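Local structure of 4-phosphoerythronate dehydrogenase (Lactobacillus jensenii, 4PRK) at residues V98-M109 against S296-M307. The protein probably interconverts pyruvate and D-lactate with NAD(H), as a D-lactate dehydrogenase of the D-isomer specific 2-hydroxyacid dehydrogenase family. Residues are numbered along the deposited sequence; the frame is centred on the assembly and turned at random.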
loop_
_atom_site.group_PDB
_atom_site.type_symbol
_atom_site.label_atom_id
_atom_site.label_comp_id
_atom_site.label_asym_id
_atom_site.label_seq_id
_atom_site.Cartn_x
_atom_site.Cartn_y
_atom_site.Cartn_z
ATOM N N VAL A 98 24.236 -1.928 -17.975
ATOM C CA VAL A 98 23.131 -2.131 -17.026
ATOM C C VAL A 98 22.671 -0.790 -16.400
ATOM O O VAL A 98 23.204 -0.306 -15.389
ATOM C CB VAL A 98 23.472 -3.217 -15.976
ATOM C CG1 VAL A 98 22.253 -3.509 -15.121
ATOM C CG2 VAL A 98 23.908 -4.495 -16.684
ATOM N N PRO A 99 21.698 -0.171 -17.046
ATOM C CA PRO A 99 21.053 1.036 -16.540
ATOM C C PRO A 99 20.242 0.848 -15.256
ATOM O O PRO A 99 20.227 1.730 -14.428
ATOM C CB PRO A 99 20.163 1.473 -17.703
ATOM C CG PRO A 99 20.002 0.271 -18.544
ATOM C CD PRO A 99 21.275 -0.481 -18.414
ATOM N N VAL A 100 19.557 -0.274 -15.112
ATOM C CA VAL A 100 18.648 -0.474 -13.992
ATOM C C VAL A 100 19.042 -1.685 -13.138
ATOM O O VAL A 100 18.561 -2.783 -13.377
ATOM C CB VAL A 100 17.213 -0.662 -14.532
ATOM C CG1 VAL A 100 16.230 -1.008 -13.437
ATOM C CG2 VAL A 100 16.760 0.577 -15.283
ATOM N N TYR A 101 19.944 -1.484 -12.159
ATOM C CA TYR A 101 20.390 -2.555 -11.262
ATOM C C TYR A 101 19.303 -3.120 -10.338
ATOM O O TYR A 101 18.864 -4.252 -10.474
ATOM C CB TYR A 101 21.307 -1.924 -10.221
ATOM C CG TYR A 101 22.596 -1.274 -10.628
ATOM C CD1 TYR A 101 23.235 -1.575 -11.818
ATOM C CD2 TYR A 101 23.215 -0.388 -9.761
ATOM C CE1 TYR A 101 24.447 -0.983 -12.142
ATOM C CE2 TYR A 101 24.421 0.202 -10.071
ATOM C CZ TYR A 101 25.032 -0.097 -11.259
ATOM O OH TYR A 101 26.221 0.501 -11.550
ATOM N N SER A 102 18.812 -2.249 -9.462
ATOM C CA SER A 102 17.578 -2.425 -8.719
ATOM C C SER A 102 17.133 -1.066 -8.208
ATOM O O SER A 102 17.696 -0.586 -7.230
ATOM C CB SER A 102 17.790 -3.402 -7.558
ATOM O OG SER A 102 16.785 -3.315 -6.583
ATOM N N PRO A 103 16.134 -0.435 -8.820
ATOM C CA PRO A 103 15.769 0.875 -8.260
ATOM C C PRO A 103 15.324 0.814 -6.802
ATOM O O PRO A 103 15.542 1.768 -6.101
ATOM C CB PRO A 103 14.635 1.373 -9.156
ATOM C CG PRO A 103 14.149 0.211 -9.895
ATOM C CD PRO A 103 15.351 -0.584 -10.142
ATOM N N ARG A 104 14.696 -0.269 -6.371
ATOM C CA ARG A 104 14.308 -0.419 -4.975
ATOM C C ARG A 104 15.486 -0.416 -3.982
ATOM O O ARG A 104 15.347 0.049 -2.876
ATOM C CB ARG A 104 13.412 -1.629 -4.773
ATOM C CG ARG A 104 11.955 -1.390 -5.134
ATOM C CD ARG A 104 11.256 -0.467 -4.166
ATOM N NE ARG A 104 11.004 -1.076 -2.871
ATOM C CZ ARG A 104 9.799 -1.294 -2.358
ATOM N NH1 ARG A 104 8.713 -0.953 -3.024
ATOM N NH2 ARG A 104 9.682 -1.847 -1.172
ATOM N N ALA A 105 16.621 -0.982 -4.363
ATOM C CA ALA A 105 17.824 -0.968 -3.516
ATOM C C ALA A 105 18.123 0.462 -3.136
ATOM O O ALA A 105 18.237 0.817 -1.978
ATOM C CB ALA A 105 19.009 -1.568 -4.244
ATOM N N ILE A 106 18.206 1.302 -4.137
ATOM C CA ILE A 106 18.522 2.688 -3.860
ATOM C C ILE A 106 17.406 3.434 -3.134
ATOM O O ILE A 106 17.679 4.162 -2.184
ATOM C CB ILE A 106 18.980 3.384 -5.145
ATOM C CG1 ILE A 106 20.307 2.736 -5.518
ATOM C CG2 ILE A 106 19.154 4.876 -4.950
ATOM C CD1 ILE A 106 20.643 2.802 -6.962
ATOM N N ALA A 107 16.156 3.227 -3.557
ATOM C CA ALA A 107 15.056 3.938 -2.964
ATOM C C ALA A 107 14.944 3.591 -1.485
ATOM O O ALA A 107 14.692 4.438 -0.643
ATOM C CB ALA A 107 13.791 3.571 -3.672
ATOM N N GLU A 108 15.229 2.343 -1.156
ATOM C CA GLU A 108 15.086 1.875 0.226
ATOM C C GLU A 108 16.168 2.448 1.125
ATOM O O GLU A 108 15.965 2.689 2.336
ATOM C CB GLU A 108 15.042 0.333 0.275
ATOM C CG GLU A 108 13.713 -0.240 -0.186
ATOM C CD GLU A 108 13.604 -1.764 -0.164
ATOM O OE1 GLU A 108 14.443 -2.453 0.478
ATOM O OE2 GLU A 108 12.618 -2.285 -0.736
ATOM N N MET A 109 17.315 2.707 0.548
ATOM C CA MET A 109 18.417 3.318 1.318
ATOM C C MET A 109 17.981 4.783 1.628
ATOM O O MET A 109 18.061 5.264 2.760
ATOM C CB MET A 109 19.759 3.255 0.550
ATOM C CG MET A 109 20.905 3.974 1.243
ATOM S SD MET A 109 21.344 3.215 2.830
ATOM C CE MET A 109 23.018 2.739 2.452
ATOM N N SER A 296 26.783 3.113 -1.132
ATOM C CA SER A 296 26.342 1.763 -1.071
ATOM C C SER A 296 24.808 1.622 -1.204
ATOM O O SER A 296 24.229 0.546 -0.852
ATOM C CB SER A 296 26.861 1.156 0.244
ATOM O OG SER A 296 26.371 1.850 1.431
ATOM N N ALA A 297 24.093 2.667 -1.648
ATOM C CA ALA A 297 22.603 2.483 -1.767
ATOM C C ALA A 297 22.313 1.260 -2.676
ATOM O O ALA A 297 21.401 0.474 -2.449
ATOM C CB ALA A 297 21.918 3.734 -2.311
ATOM N N TYR A 298 23.116 1.069 -3.699
ATOM C CA TYR A 298 22.900 -0.036 -4.639
ATOM C C TYR A 298 23.203 -1.422 -4.052
ATOM O O TYR A 298 22.847 -2.419 -4.667
ATOM C CB TYR A 298 23.801 0.142 -5.891
ATOM C CG TYR A 298 25.215 -0.340 -5.560
ATOM C CD1 TYR A 298 26.132 0.481 -4.914
ATOM C CD2 TYR A 298 25.597 -1.646 -5.826
ATOM C CE1 TYR A 298 27.385 0.016 -4.570
ATOM C CE2 TYR A 298 26.843 -2.124 -5.464
ATOM C CZ TYR A 298 27.726 -1.303 -4.833
ATOM O OH TYR A 298 28.952 -1.822 -4.465
ATOM N N PHE A 299 23.860 -1.520 -2.901
ATOM C CA PHE A 299 24.610 -2.740 -2.591
ATOM C C PHE A 299 23.709 -3.764 -1.882
ATOM O O PHE A 299 23.776 -3.915 -0.619
ATOM C CB PHE A 299 25.844 -2.346 -1.747
ATOM C CG PHE A 299 26.804 -3.473 -1.462
ATOM C CD1 PHE A 299 27.153 -4.391 -2.445
ATOM C CD2 PHE A 299 27.417 -3.566 -0.228
ATOM C CE1 PHE A 299 28.029 -5.419 -2.161
ATOM C CE2 PHE A 299 28.313 -4.580 0.049
ATOM C CZ PHE A 299 28.626 -5.497 -0.933
ATOM N N THR A 300 22.820 -4.393 -2.666
ATOM C CA THR A 300 22.025 -5.555 -2.227
ATOM C C THR A 300 22.361 -6.761 -3.099
ATOM O O THR A 300 23.020 -6.631 -4.124
ATOM C CB THR A 300 20.527 -5.306 -2.397
ATOM O OG1 THR A 300 20.239 -5.120 -3.795
ATOM C CG2 THR A 300 20.149 -4.031 -1.652
ATOM N N LYS A 301 21.908 -7.932 -2.669
ATOM C CA LYS A 301 22.103 -9.172 -3.409
ATOM C C LYS A 301 21.440 -9.082 -4.772
ATOM O O LYS A 301 21.961 -9.541 -5.744
ATOM C CB LYS A 301 21.425 -10.320 -2.688
ATOM C CG LYS A 301 21.928 -10.597 -1.281
ATOM C CD LYS A 301 23.048 -11.615 -1.280
ATOM C CE LYS A 301 23.227 -12.226 0.099
ATOM N NZ LYS A 301 24.284 -13.281 -0.015
ATOM N N THR A 302 20.248 -8.499 -4.825
ATOM C CA THR A 302 19.604 -8.314 -6.088
ATOM C C THR A 302 20.486 -7.479 -7.021
ATOM O O THR A 302 20.563 -7.772 -8.197
ATOM C CB THR A 302 18.240 -7.631 -5.905
ATOM O OG1 THR A 302 17.504 -8.309 -4.875
ATOM C CG2 THR A 302 17.436 -7.606 -7.299
ATOM N N SER A 303 21.128 -6.418 -6.543
ATOM C CA SER A 303 21.781 -5.545 -7.509
ATOM C C SER A 303 22.937 -6.299 -8.083
ATOM O O SER A 303 23.163 -6.307 -9.304
ATOM C CB SER A 303 22.297 -4.205 -6.922
ATOM O OG SER A 303 21.246 -3.294 -6.625
ATOM N N VAL A 304 23.717 -6.877 -7.175
ATOM C CA VAL A 304 24.970 -7.493 -7.569
ATOM C C VAL A 304 24.653 -8.633 -8.564
ATOM O O VAL A 304 25.284 -8.746 -9.597
ATOM C CB VAL A 304 25.747 -7.972 -6.342
ATOM C CG1 VAL A 304 26.929 -8.882 -6.729
ATOM C CG2 VAL A 304 26.228 -6.767 -5.575
ATOM N N ARG A 305 23.616 -9.403 -8.292
ATOM C CA ARG A 305 23.211 -10.422 -9.218
ATOM C C ARG A 305 22.754 -9.859 -10.583
ATOM O O ARG A 305 23.132 -10.386 -11.618
ATOM C CB ARG A 305 22.091 -11.233 -8.629
ATOM C CG ARG A 305 21.639 -12.294 -9.587
ATOM C CD ARG A 305 20.230 -12.698 -9.332
ATOM N NE ARG A 305 19.301 -11.698 -9.821
ATOM C CZ ARG A 305 17.987 -11.801 -9.674
ATOM N NH1 ARG A 305 17.177 -10.856 -10.132
ATOM N NH2 ARG A 305 17.481 -12.856 -9.053
ATOM N N ASN A 306 21.924 -8.810 -10.568
ATOM C CA ASN A 306 21.421 -8.220 -11.784
ATOM C C ASN A 306 22.517 -7.645 -12.624
ATOM O O ASN A 306 22.486 -7.792 -13.839
ATOM C CB ASN A 306 20.328 -7.198 -11.511
ATOM C CG ASN A 306 19.030 -7.867 -11.106
ATOM O OD1 ASN A 306 18.900 -9.116 -11.163
ATOM N ND2 ASN A 306 18.057 -7.070 -10.666
ATOM N N MET A 307 23.523 -7.074 -11.998
ATOM C CA MET A 307 24.634 -6.545 -12.750
ATOM C C MET A 307 25.340 -7.626 -13.563
ATOM O O MET A 307 25.775 -7.371 -14.691
ATOM C CB MET A 307 25.629 -5.833 -11.835
ATOM C CG MET A 307 25.126 -4.468 -11.356
ATOM S SD MET A 307 26.246 -3.614 -10.210
ATOM C CE MET A 307 25.168 -3.205 -8.850
#
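Asn306 ND2 is held by two oxygens: it donates across the contact to Tyr101 O at 2.9 Å, nearly straight (168°) and in the amide plane, and it also bonds Tyr179 of a third subunit. The other half of the amide, Asn306 OD1, is gripped side-on by the guanidinium of Arg305, with NE at 2.9 Å and NH1 at 2.7 Å. Both ends of the amide are thus held and its rotation is probably fixed. With an alanine at Asn306 the carboxamide is gone, and Tyr101 O would probably lose its donor across the contact, Arg305 the oxygen that both its nitrogens reach. Tyr101 presents one ring face to Met307 in a Met-aromatic contact. The methionine is extended through chi2 and bends at chi3 (-128°), which lays Met307 CE 3.5 Å from the centroid of the Tyr101 ring, almost on its normal, with SD also over the face. Ser303 OG donates to Tyr298 O at 2.7 Å, in the carbonyl plane on a lone pair; Thr300 N is a second donor to that oxygen. Ser303 OG also abuts Ser102 CB at 3.6 Å, and Ala105 CB lies beside it. Ser102 and Thr300 N-cap the two helices, and Glu143 of a second subunit reaches the hydroxyls of both. Further along, Ala297 CB sits between two apolar side chains, 3.6 Å from Met109 CB and 3.7 Å from Ile106 CG1. Near Met109 CE, Ser296 OG is buried without a polar partner. Helices 103-118 and 301-319 belong to the connection between the five-stranded catalytic domain and the Rossmann-type NAD-binding domain characteristic of this family. One nearly straight hydrogen bond from a side-chain amide, a ring-sulfur contact and close apolar packing thus join the two passages where the domains meet, with polar ends shared with neighbouring subunits.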